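Local coordinates for protein beta-N-acetylhexosaminidase (Bacteroides fragilis, PDB 4PYS) that probably hydrolyses terminal N-acetylhexosamine residues from glycans, as a glycoside hydrolase of family 20, at residues A[339-344]-A[357-362]; A[381-386]-A[426-431]; A[387-392]-A[416-421]. All blocks are in the same frame, centred on the assembly; numbering follows the deposited sequence.

Contact 1. Residues A[339-344]-A[357-362]; sequences IFWGDV and VIQWWN. With FMT (formic acid), chain I.
Two neighbouring parallel strands of the catalytic barrel, 337-341 and 356-360, meet here, with Trp341, at the end of the first strand, touching Trp361, just past the second. Phe340 N donates to Val357 O at 2.9 Å, and Phe340 O accepts from Gln359 N at 2.8 Å. Gly342 N then bonds to Gln359 O, a bent bond from above the carbonyl plane. Ile339 and Val357 lie side by side on one face of the sheet, with Ile339 CG1 beside Val357 CB. Trp341 and Gln359 continue that face. Gln359 extends from a CG anti to the backbone N. Its OE1 lies over one face of the Trp341 indole, near CZ3 and CH2, the amide plane turned 25° from the ring, with Gln359 CD 3.3 Å from Trp341 CZ3. OE1 bonds to His287 and NE2 to Ser432, which fixes the amide rotation.

In a TIM-barrel of this family the active site lies at the C-terminal ends of the strands, and this is the end where the tryptophans gather. Trp341 turns its edge to the face of Trp361 in an offset edge-to-face pair, planes at 79°. Trp341 NE1 bonds to Glu223. Trp361 NE1 donates to Asp343 OD1 at 2.7 Å, nearly straight at 171°. Asp343 OD1 lies in the indole plane, but the N-H reaches it on the syn side from well out of the carboxylate plane. A formic acid molecule, probably from the crystallisation liquor, accepts from Trp361 N and Asn362 N. Its O2 lies 3.0 Å from Gly342 CA.

Contact 2. Residues A[381-386]-A[426-431]; sequences VICGTN and PLILGM. With FMT (formic acid), chain H.
Ile428 overlaps two side chains of strand 381-383 on one face of the sheet. Its CD1 lies 3.8 Å from Val381 CB, and its CG2 meets Cys383 SG at the same 3.8 Å. CG2, anti to the backbone N, is the branch that meets the sulfur, and CG1 carries CD1 toward Val381. Leu371 of helix 369-376 also packs on Val381 and Ile428.

The strands run parallel, as neighbours in the catalytic barrel. Val381 N donates to Leu427 O, and Val381 O accepts from Leu429 N at 2.8 Å. Leu429 also brings its CB to 3.5 Å from Val381 O. Further on, Cys383 N donates to Gly430 O at 2.8 Å, and Cys383 O meets Met431 CA in a CA-H...O contact of 3.2 Å. Gly430 has a positive phi of 161°, in a backbone shape that suits glycine. Met431, present as selenomethionine, turns its side chain to Leu457 and Met461 of helix 453-462. Past the strand, Asn386 ND2 donates to formic acid O1 at 2.7 Å, a molecule probably from the crystallisation liquor.

Backbone bonds therefore supply the polar pairing between the strands. The side chains that meet across them do so through carbon and sulfur, consistent with cohesion by dispersion and burial of apolar surface.

Contact 3. Residues A[387-392]-A[416-421]; sequences YYTYLN and NPSYRP. With FMT (formic acid), chain J.
This is a helix-to-turn contact through the side-chain carbonyl of Asn416, beside the barrel strands, where Tyr388 and Asn416 join the short helix 386-389 to the turn after helix 409-415. Tyr388 N donates to Asn416 OD1 at 3.2 Å, an angle of 165° at the hydrogen. The same oxygen accepts from Ser418 N at 3.2 Å, two residues on, which makes an Asx turn. The two donors approach from opposite faces of the amide plane, each well out of it. Asn416 CG, anti to the backbone N (chi1 -171°), carries the amide toward Tyr388. Asn416 ND2 bonds to Gln460 of helix 453-462, so the amide is held at both its polar atoms.

The residues from Asn416 to Tyr419 also form a type I beta turn, closed by Tyr419 N to Asn416 O. Its second residue, Pro417, presses CD to 3.2 Å from Tyr387 O. That oxygen belongs to the cis peptide bond before Tyr388. Tyr388 CD2 meets Pro417 CD at 4.1 Å, and Asn416 CA lies near the ring plane at its edge. Tyr387 CB sits over the centre of the Tyr388 ring, 3.6 Å above its plane. The Tyr388 hydroxyl donates to a formic acid oxygen, FMT O1, at 2.8 Å; this molecule probably comes from the crystallisation liquor. Thr389 CG2 packs against Ser418 CB at 3.9 Å. Thr389 OG1 and Ser418 OG both bond to Thr385.

With two N-H groups on one carbonyl oxygen and a further bond at the amide nitrogen, the Asn416 side chain ties the cis-peptide region to the turn, and its rotation is fixed.

Overall arrangement
All three contacts lie in the family 20 catalytic domain. Contacts 1 and 2 lie on the same barrel sheet, with centres about 9 Å apart. Strands 337-341, 356-360, 381-383 and 428-435 run across it side by side, so the pairing of 356-360 with 381-383 joins the two contacts. Contact 1 closes before contact 2 opens, and contact 3 is nested inside the loop that contact 2 closes. Its centre is about 10 Å from contact 2 and 14 Å from contact 1. Tyr390 OH packs on Trp361, so that loop also reaches the aromatic group of contact 1. The residues past these strand ends lie at the C-terminal side of the barrel, probably near the active site.

Contact 1. Residues A[339-344]-A[357-362]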
loop_
_atom_site.group_PDB
_atom_site.type_symbol
_atom_site.label_atom_id
_atom_site.label_comp_id
_atom_site.label_asym_id
_atom_site.label_seq_id
_atom_site.Cartn_x
_atom_site.Cartn_y
_atom_site.Cartn_z
ATOM N N ILE A 339 6.053 -9.655 7.223
ATOM C CA ILE A 339 5.988 -8.341 7.851
ATOM C C ILE A 339 5.126 -8.426 9.106
ATOM O O ILE A 339 4.065 -9.049 9.086
ATOM C CB ILE A 339 5.375 -7.271 6.921
ATOM C CG1 ILE A 339 6.104 -7.230 5.577
ATOM C CG2 ILE A 339 5.427 -5.892 7.587
ATOM C CD1 ILE A 339 5.374 -6.389 4.504
ATOM N N PHE A 340 5.584 -7.801 10.189
ATOM C CA PHE A 340 4.818 -7.745 11.432
ATOM C C PHE A 340 4.697 -6.297 11.866
ATOM O O PHE A 340 5.608 -5.512 11.630
ATOM C CB PHE A 340 5.540 -8.498 12.553
ATOM C CG PHE A 340 5.607 -9.985 12.361
ATOM C CD1 PHE A 340 4.506 -10.786 12.645
ATOM C CD2 PHE A 340 6.780 -10.586 11.941
ATOM C CE1 PHE A 340 4.570 -12.161 12.491
ATOM C CE2 PHE A 340 6.857 -11.968 11.784
ATOM C CZ PHE A 340 5.747 -12.754 12.058
ATOM N N TRP A 341 3.593 -5.938 12.515
ATOM C CA TRP A 341 3.516 -4.622 13.154
ATOM C C TRP A 341 4.561 -4.530 14.268
ATOM O O TRP A 341 4.892 -5.533 14.895
ATOM C CB TRP A 341 2.117 -4.373 13.728
ATOM C CG TRP A 341 1.033 -4.327 12.673
ATOM C CD1 TRP A 341 0.028 -5.238 12.485
ATOM C CD2 TRP A 341 0.861 -3.328 11.669
ATOM N NE1 TRP A 341 -0.760 -4.859 11.426
ATOM C CE2 TRP A 341 -0.271 -3.685 10.910
ATOM C CE3 TRP A 341 1.545 -2.156 11.344
ATOM C CZ2 TRP A 341 -0.725 -2.917 9.842
ATOM C CZ3 TRP A 341 1.087 -1.386 10.281
ATOM C CH2 TRP A 341 -0.036 -1.770 9.543
ATOM N N GLY A 342 5.080 -3.328 14.515
ATOM C CA GLY A 342 6.200 -3.161 15.430
ATOM C C GLY A 342 5.974 -3.530 16.894
ATOM O O GLY A 342 6.952 -3.722 17.625
ATOM N N ASP A 343 4.712 -3.618 17.328
ATOM C CA ASP A 343 4.376 -4.037 18.705
ATOM C C ASP A 343 5.151 -5.265 19.126
ATOM O O ASP A 343 5.573 -5.401 20.280
ATOM C CB ASP A 343 2.916 -4.474 18.808
ATOM C CG ASP A 343 1.958 -3.446 18.314
ATOM O OD1 ASP A 343 1.892 -3.259 17.085
ATOM O OD2 ASP A 343 1.243 -2.862 19.154
ATOM N N VAL A 344 5.275 -6.180 18.172
ATOM C CA VAL A 344 5.860 -7.503 18.372
ATOM C C VAL A 344 7.201 -7.450 19.089
ATOM O O VAL A 344 7.530 -8.331 19.896
ATOM C CB VAL A 344 6.028 -8.207 17.001
ATOM C CG1 VAL A 344 6.666 -9.555 17.144
ATOM C CG2 VAL A 344 4.691 -8.358 16.336
ATOM N N VAL A 357 10.286 -8.507 8.501
ATOM C CA VAL A 357 10.298 -7.063 8.273
ATOM C C VAL A 357 9.353 -6.446 9.304
ATOM O O VAL A 357 8.308 -7.031 9.619
ATOM C CB VAL A 357 9.823 -6.728 6.841
ATOM C CG1 VAL A 357 9.714 -5.216 6.623
ATOM C CG2 VAL A 357 10.766 -7.357 5.818
ATOM N N ILE A 358 9.730 -5.292 9.847
ATOM C CA ILE A 358 8.945 -4.619 10.883
ATOM C C ILE A 358 8.262 -3.356 10.357
ATOM O O ILE A 358 8.915 -2.483 9.786
ATOM C CB ILE A 358 9.845 -4.232 12.083
ATOM C CG1 ILE A 358 10.458 -5.486 12.724
ATOM C CG2 ILE A 358 9.057 -3.431 13.105
ATOM C CD1 ILE A 358 9.440 -6.491 13.245
ATOM N N GLN A 359 6.951 -3.249 10.555
ATOM C CA GLN A 359 6.239 -2.044 10.150
ATOM C C GLN A 359 6.027 -1.170 11.378
ATOM O O GLN A 359 5.256 -1.509 12.276
ATOM C CB GLN A 359 4.908 -2.370 9.469
ATOM C CG GLN A 359 4.231 -1.134 8.883
ATOM C CD GLN A 359 3.259 -1.468 7.762
ATOM O OE1 GLN A 359 2.904 -2.628 7.555
ATOM N NE2 GLN A 359 2.821 -0.446 7.039
ATOM N N TRP A 360 6.767 -0.067 11.417
ATOM C CA TRP A 360 6.816 0.840 12.559
ATOM C C TRP A 360 5.626 1.784 12.480
ATOM O O TRP A 360 5.468 2.492 11.484
ATOM C CB TRP A 360 8.138 1.610 12.490
ATOM C CG TRP A 360 8.296 2.774 13.425
ATOM C CD1 TRP A 360 7.863 2.878 14.718
ATOM C CD2 TRP A 360 8.947 4.008 13.118
ATOM N NE1 TRP A 360 8.211 4.117 15.230
ATOM C CE2 TRP A 360 8.876 4.823 14.264
ATOM C CE3 TRP A 360 9.582 4.503 11.973
ATOM C CZ2 TRP A 360 9.422 6.116 14.299
ATOM C CZ3 TRP A 360 10.122 5.788 12.010
ATOM C CH2 TRP A 360 10.035 6.574 13.165
ATOM N N TRP A 361 4.775 1.791 13.506
ATOM C CA TRP A 361 3.505 2.523 13.387
ATOM C C TRP A 361 3.089 3.399 14.577
ATOM O O TRP A 361 2.467 4.444 14.378
ATOM C CB TRP A 361 2.354 1.565 13.054
ATOM C CG TRP A 361 1.905 0.748 14.233
ATOM C CD1 TRP A 361 2.377 -0.477 14.612
ATOM C CD2 TRP A 361 0.867 1.088 15.170
ATOM N NE1 TRP A 361 1.705 -0.915 15.738
ATOM C CE2 TRP A 361 0.774 0.029 16.095
ATOM C CE3 TRP A 361 0.011 2.187 15.313
ATOM C CZ2 TRP A 361 -0.143 0.040 17.159
ATOM C CZ3 TRP A 361 -0.894 2.197 16.369
ATOM C CH2 TRP A 361 -0.965 1.132 17.274
ATOM N N ASN A 362 3.383 2.983 15.806
ATOM C CA ASN A 362 2.814 3.713 16.941
ATOM C C ASN A 362 3.715 4.813 17.502
ATOM O O ASN A 362 4.221 4.703 18.617
ATOM C CB ASN A 362 2.355 2.763 18.055
ATOM C CG ASN A 362 1.390 3.426 19.017
ATOM O OD1 ASN A 362 1.136 4.630 18.929
ATOM N ND2 ASN A 362 0.846 2.645 19.944
HETATM C C FMT I . 5.558 0.491 16.556
HETATM O O1 FMT I . 4.703 0.901 17.326
HETATM O O2 FMT I . 5.322 -0.256 15.615
HETATM O O HOH W 1 1.077 0.092 20.480
#

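Contact 2. Residues A[381-386]-A[426-431]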
loop_
_atom_site.group_PDB
_atom_site.type_symbol
_atom_site.label_atom_id
_atom_site.label_comp_id
_atom_site.label_asym_id
_atom_site.label_seq_id
_atom_site.Cartn_x
_atom_site.Cartn_y
_atom_site.Cartn_z
ATOM N N VAL A 381 12.871 -2.246 8.141
ATOM C CA VAL A 381 11.762 -1.462 8.688
ATOM C C VAL A 381 11.008 -0.717 7.606
ATOM O O VAL A 381 11.622 -0.118 6.714
ATOM C CB VAL A 381 12.290 -0.383 9.667
ATOM C CG1 VAL A 381 11.171 0.565 10.107
ATOM C CG2 VAL A 381 12.924 -1.012 10.858
ATOM N N ILE A 382 9.678 -0.738 7.700
ATOM C CA ILE A 382 8.826 0.150 6.914
ATOM C C ILE A 382 8.309 1.243 7.844
ATOM O O ILE A 382 7.787 0.939 8.925
ATOM C CB ILE A 382 7.624 -0.621 6.331
ATOM C CG1 ILE A 382 8.113 -1.662 5.322
ATOM C CG2 ILE A 382 6.615 0.354 5.675
ATOM C CD1 ILE A 382 7.132 -2.824 5.130
ATOM N N CYS A 383 8.481 2.507 7.452
ATOM C CA CYS A 383 8.076 3.623 8.305
ATOM C C CYS A 383 6.638 4.005 8.018
ATOM O O CYS A 383 6.348 4.621 6.990
ATOM C CB CYS A 383 8.995 4.842 8.087
ATOM S SG CYS A 383 10.733 4.513 8.398
ATOM N N GLY A 384 5.733 3.645 8.932
ATOM C CA GLY A 384 4.316 3.907 8.733
ATOM C C GLY A 384 3.655 4.447 9.984
ATOM O O GLY A 384 2.628 3.934 10.428
ATOM N N THR A 385 4.235 5.505 10.541
ATOM C CA THR A 385 3.791 6.008 11.839
ATOM C C THR A 385 2.438 6.701 11.767
ATOM O O THR A 385 2.133 7.399 10.786
ATOM C CB THR A 385 4.843 6.946 12.463
ATOM O OG1 THR A 385 5.204 7.957 11.517
ATOM C CG2 THR A 385 6.086 6.162 12.820
ATOM N N ASN A 386 1.624 6.498 12.802
ATOM C CA ASN A 386 0.293 7.085 12.831
ATOM C C ASN A 386 0.316 8.598 12.659
ATOM O O ASN A 386 -0.397 9.132 11.804
ATOM C CB ASN A 386 -0.530 6.632 14.062
ATOM C CG ASN A 386 0.266 6.609 15.368
ATOM O OD1 ASN A 386 1.318 7.235 15.511
ATOM N ND2 ASN A 386 -0.270 5.884 16.352
ATOM N N PRO A 426 20.503 0.920 5.371
ATOM C CA PRO A 426 19.708 0.317 4.289
ATOM C C PRO A 426 18.592 -0.588 4.812
ATOM O O PRO A 426 17.725 -0.993 4.031
ATOM C CB PRO A 426 20.741 -0.506 3.508
ATOM C CG PRO A 426 21.856 -0.738 4.467
ATOM C CD PRO A 426 21.910 0.491 5.324
ATOM N N LEU A 427 18.614 -0.891 6.109
ATOM C CA LEU A 427 17.502 -1.582 6.764
ATOM C C LEU A 427 16.186 -0.805 6.635
ATOM O O LEU A 427 15.103 -1.404 6.628
ATOM C CB LEU A 427 17.798 -1.817 8.247
ATOM C CG LEU A 427 18.791 -2.908 8.652
ATOM C CD1 LEU A 427 18.873 -3.003 10.172
ATOM C CD2 LEU A 427 18.408 -4.250 8.045
ATOM N N ILE A 428 16.265 0.518 6.553
ATOM C CA ILE A 428 15.056 1.325 6.378
ATOM C C ILE A 428 14.590 1.272 4.923
ATOM O O ILE A 428 15.220 1.856 4.038
ATOM C CB ILE A 428 15.285 2.796 6.779
ATOM C CG1 ILE A 428 15.903 2.878 8.172
ATOM C CG2 ILE A 428 13.978 3.574 6.709
ATOM C CD1 ILE A 428 15.028 2.281 9.233
ATOM N N LEU A 429 13.477 0.585 4.688
ATOM C CA LEU A 429 13.046 0.255 3.336
ATOM C C LEU A 429 12.289 1.384 2.668
ATOM O O LEU A 429 12.407 1.587 1.454
ATOM C CB LEU A 429 12.156 -0.981 3.355
ATOM C CG LEU A 429 12.813 -2.267 3.846
ATOM C CD1 LEU A 429 11.817 -3.410 3.740
ATOM C CD2 LEU A 429 14.080 -2.570 3.050
ATOM N N GLY A 430 11.490 2.103 3.447
ATOM C CA GLY A 430 10.684 3.169 2.885
ATOM C C GLY A 430 9.552 3.533 3.816
ATOM O O GLY A 430 9.687 3.413 5.040
HETATM N N MSE A 431 8.433 3.934 3.224
HETATM C CA MSE A 431 7.321 4.512 3.953
HETATM C C MSE A 431 6.008 3.884 3.545
HETATM O O MSE A 431 5.853 3.420 2.405
HETATM C CB MSE A 431 7.236 6.010 3.641
HETATM C CG MSE A 431 8.482 6.783 3.997
HETATM SE SE MSE A 431 8.245 8.648 3.436
HETATM C CE MSE A 431 6.618 9.046 4.417
HETATM C C FMT H . -3.754 4.811 15.857
HETATM O O1 FMT H . -2.859 5.225 16.590
HETATM O O2 FMT H . -4.947 5.097 16.008
#

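Contact 3. Residues A[387-392]-A[416-421]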
loop_
_atom_site.group_PDB
_atom_site.type_symbol
_atom_site.label_atom_id
_atom_site.label_comp_id
_atom_site.label_asym_id
_atom_site.label_seq_id
_atom_site.Cartn_x
_atom_site.Cartn_y
_atom_site.Cartn_z
ATOM N N TYR A 387 1.139 9.282 13.449
ATOM C CA TYR A 387 1.583 10.628 13.068
ATOM C C TYR A 387 2.716 10.421 12.058
ATOM O O TYR A 387 3.757 9.884 12.445
ATOM C CB TYR A 387 2.207 11.343 14.271
ATOM C CG TYR A 387 1.259 11.817 15.354
ATOM C CD1 TYR A 387 -0.109 11.574 15.286
ATOM C CD2 TYR A 387 1.748 12.529 16.442
ATOM C CE1 TYR A 387 -0.967 12.024 16.296
ATOM C CE2 TYR A 387 0.909 12.978 17.443
ATOM C CZ TYR A 387 -0.442 12.724 17.367
ATOM O OH TYR A 387 -1.262 13.181 18.377
ATOM N N TYR A 388 2.565 10.810 10.786
ATOM C CA TYR A 388 1.346 11.368 10.200
ATOM C C TYR A 388 1.055 10.671 8.878
ATOM O O TYR A 388 0.899 11.317 7.825
ATOM C CB TYR A 388 1.538 12.865 9.934
ATOM C CG TYR A 388 1.680 13.672 11.203
ATOM C CD1 TYR A 388 0.611 13.801 12.084
ATOM C CD2 TYR A 388 2.869 14.330 11.515
ATOM C CE1 TYR A 388 0.724 14.534 13.247
ATOM C CE2 TYR A 388 2.984 15.074 12.680
ATOM C CZ TYR A 388 1.906 15.177 13.539
ATOM O OH TYR A 388 2.006 15.914 14.707
ATOM N N THR A 389 0.986 9.342 8.925
ATOM C CA THR A 389 0.668 8.571 7.735
ATOM C C THR A 389 -0.690 7.895 7.822
ATOM O O THR A 389 -1.114 7.261 6.851
ATOM C CB THR A 389 1.736 7.482 7.421
ATOM O OG1 THR A 389 1.583 6.355 8.308
ATOM C CG2 THR A 389 3.155 8.054 7.530
ATOM N N TYR A 390 -1.370 8.005 8.971
ATOM C CA TYR A 390 -2.707 7.423 9.116
ATOM C C TYR A 390 -3.781 8.386 8.626
ATOM O O TYR A 390 -4.260 9.245 9.373
ATOM C CB TYR A 390 -2.992 7.010 10.562
ATOM C CG TYR A 390 -2.405 5.658 10.920
ATOM C CD1 TYR A 390 -1.353 5.110 10.184
ATOM C CD2 TYR A 390 -2.917 4.924 11.985
ATOM C CE1 TYR A 390 -0.819 3.848 10.519
ATOM C CE2 TYR A 390 -2.396 3.682 12.320
ATOM C CZ TYR A 390 -1.354 3.152 11.591
ATOM O OH TYR A 390 -0.866 1.897 11.944
ATOM N N LEU A 391 -4.159 8.229 7.364
ATOM C CA LEU A 391 -5.097 9.146 6.717
ATOM C C LEU A 391 -6.515 9.018 7.251
ATOM O O LEU A 391 -7.371 9.859 6.959
ATOM C CB LEU A 391 -5.058 8.918 5.198
ATOM C CG LEU A 391 -3.671 9.163 4.608
ATOM C CD1 LEU A 391 -3.562 8.533 3.219
ATOM C CD2 LEU A 391 -3.390 10.655 4.549
ATOM N N ASN A 392 -6.781 7.965 8.028
ATOM C CA ASN A 392 -8.055 7.885 8.731
ATOM C C ASN A 392 -8.181 8.929 9.846
ATOM O O ASN A 392 -9.290 9.223 10.306
ATOM C CB ASN A 392 -8.293 6.467 9.286
ATOM C CG ASN A 392 -7.090 5.929 10.021
ATOM O OD1 ASN A 392 -6.029 5.719 9.423
ATOM N ND2 ASN A 392 -7.245 5.684 11.323
ATOM N N ASN A 416 6.574 14.932 9.720
ATOM C CA ASN A 416 6.294 13.487 9.654
ATOM C C ASN A 416 7.481 12.662 10.132
ATOM O O ASN A 416 8.526 12.659 9.488
ATOM C CB ASN A 416 5.969 13.116 8.206
ATOM C CG ASN A 416 5.445 11.702 8.056
ATOM O OD1 ASN A 416 5.182 11.009 9.040
ATOM N ND2 ASN A 416 5.285 11.268 6.809
ATOM N N PRO A 417 7.320 11.937 11.253
ATOM C CA PRO A 417 8.411 11.091 11.752
ATOM C C PRO A 417 8.838 10.024 10.744
ATOM O O PRO A 417 9.981 9.557 10.809
ATOM C CB PRO A 417 7.785 10.414 12.977
ATOM C CG PRO A 417 6.718 11.355 13.433
ATOM C CD PRO A 417 6.149 11.916 12.152
ATOM N N SER A 418 7.936 9.648 9.840
ATOM C CA SER A 418 8.237 8.605 8.861
ATOM C C SER A 418 9.042 9.111 7.663
ATOM O O SER A 418 9.552 8.317 6.877
ATOM C CB SER A 418 6.957 7.912 8.399
ATOM O OG SER A 418 6.475 7.053 9.417
ATOM N N TYR A 419 9.172 10.426 7.536
ATOM C CA TYR A 419 9.977 11.008 6.463
ATOM C C TYR A 419 11.385 11.280 6.968
ATOM O O TYR A 419 11.603 12.166 7.807
ATOM C CB TYR A 419 9.320 12.296 5.934
ATOM C CG TYR A 419 10.116 12.947 4.830
ATOM C CD1 TYR A 419 10.625 12.193 3.775
ATOM C CD2 TYR A 419 10.379 14.315 4.845
ATOM C CE1 TYR A 419 11.377 12.795 2.748
ATOM C CE2 TYR A 419 11.121 14.917 3.828
ATOM C CZ TYR A 419 11.608 14.148 2.780
ATOM O OH TYR A 419 12.343 14.747 1.767
ATOM N N ARG A 420 12.346 10.493 6.478
ATOM C CA ARG A 420 13.717 10.559 6.968
ATOM C C ARG A 420 14.674 10.697 5.781
ATOM O O ARG A 420 15.332 9.732 5.384
ATOM C CB ARG A 420 14.030 9.307 7.809
ATOM C CG ARG A 420 13.089 9.152 9.014
ATOM C CD ARG A 420 13.141 7.756 9.669
ATOM N NE ARG A 420 14.480 7.367 10.115
ATOM C CZ ARG A 420 14.944 7.526 11.354
ATOM N NH1 ARG A 420 14.189 8.080 12.292
ATOM N NH2 ARG A 420 16.179 7.134 11.661
ATOM N N PRO A 421 14.752 11.905 5.206
ATOM C CA PRO A 421 15.497 12.099 3.953
ATOM C C PRO A 421 17.008 11.827 4.050
ATOM O O PRO A 421 17.652 11.647 3.014
ATOM C CB PRO A 421 15.222 13.570 3.607
ATOM C CG PRO A 421 14.883 14.218 4.930
ATOM C CD PRO A 421 14.077 13.144 5.638
HETATM C C FMT J . -0.583 16.771 16.011
HETATM O O1 FMT J . 0.110 16.046 16.720
HETATM O O2 FMT J . -1.803 16.895 16.142
#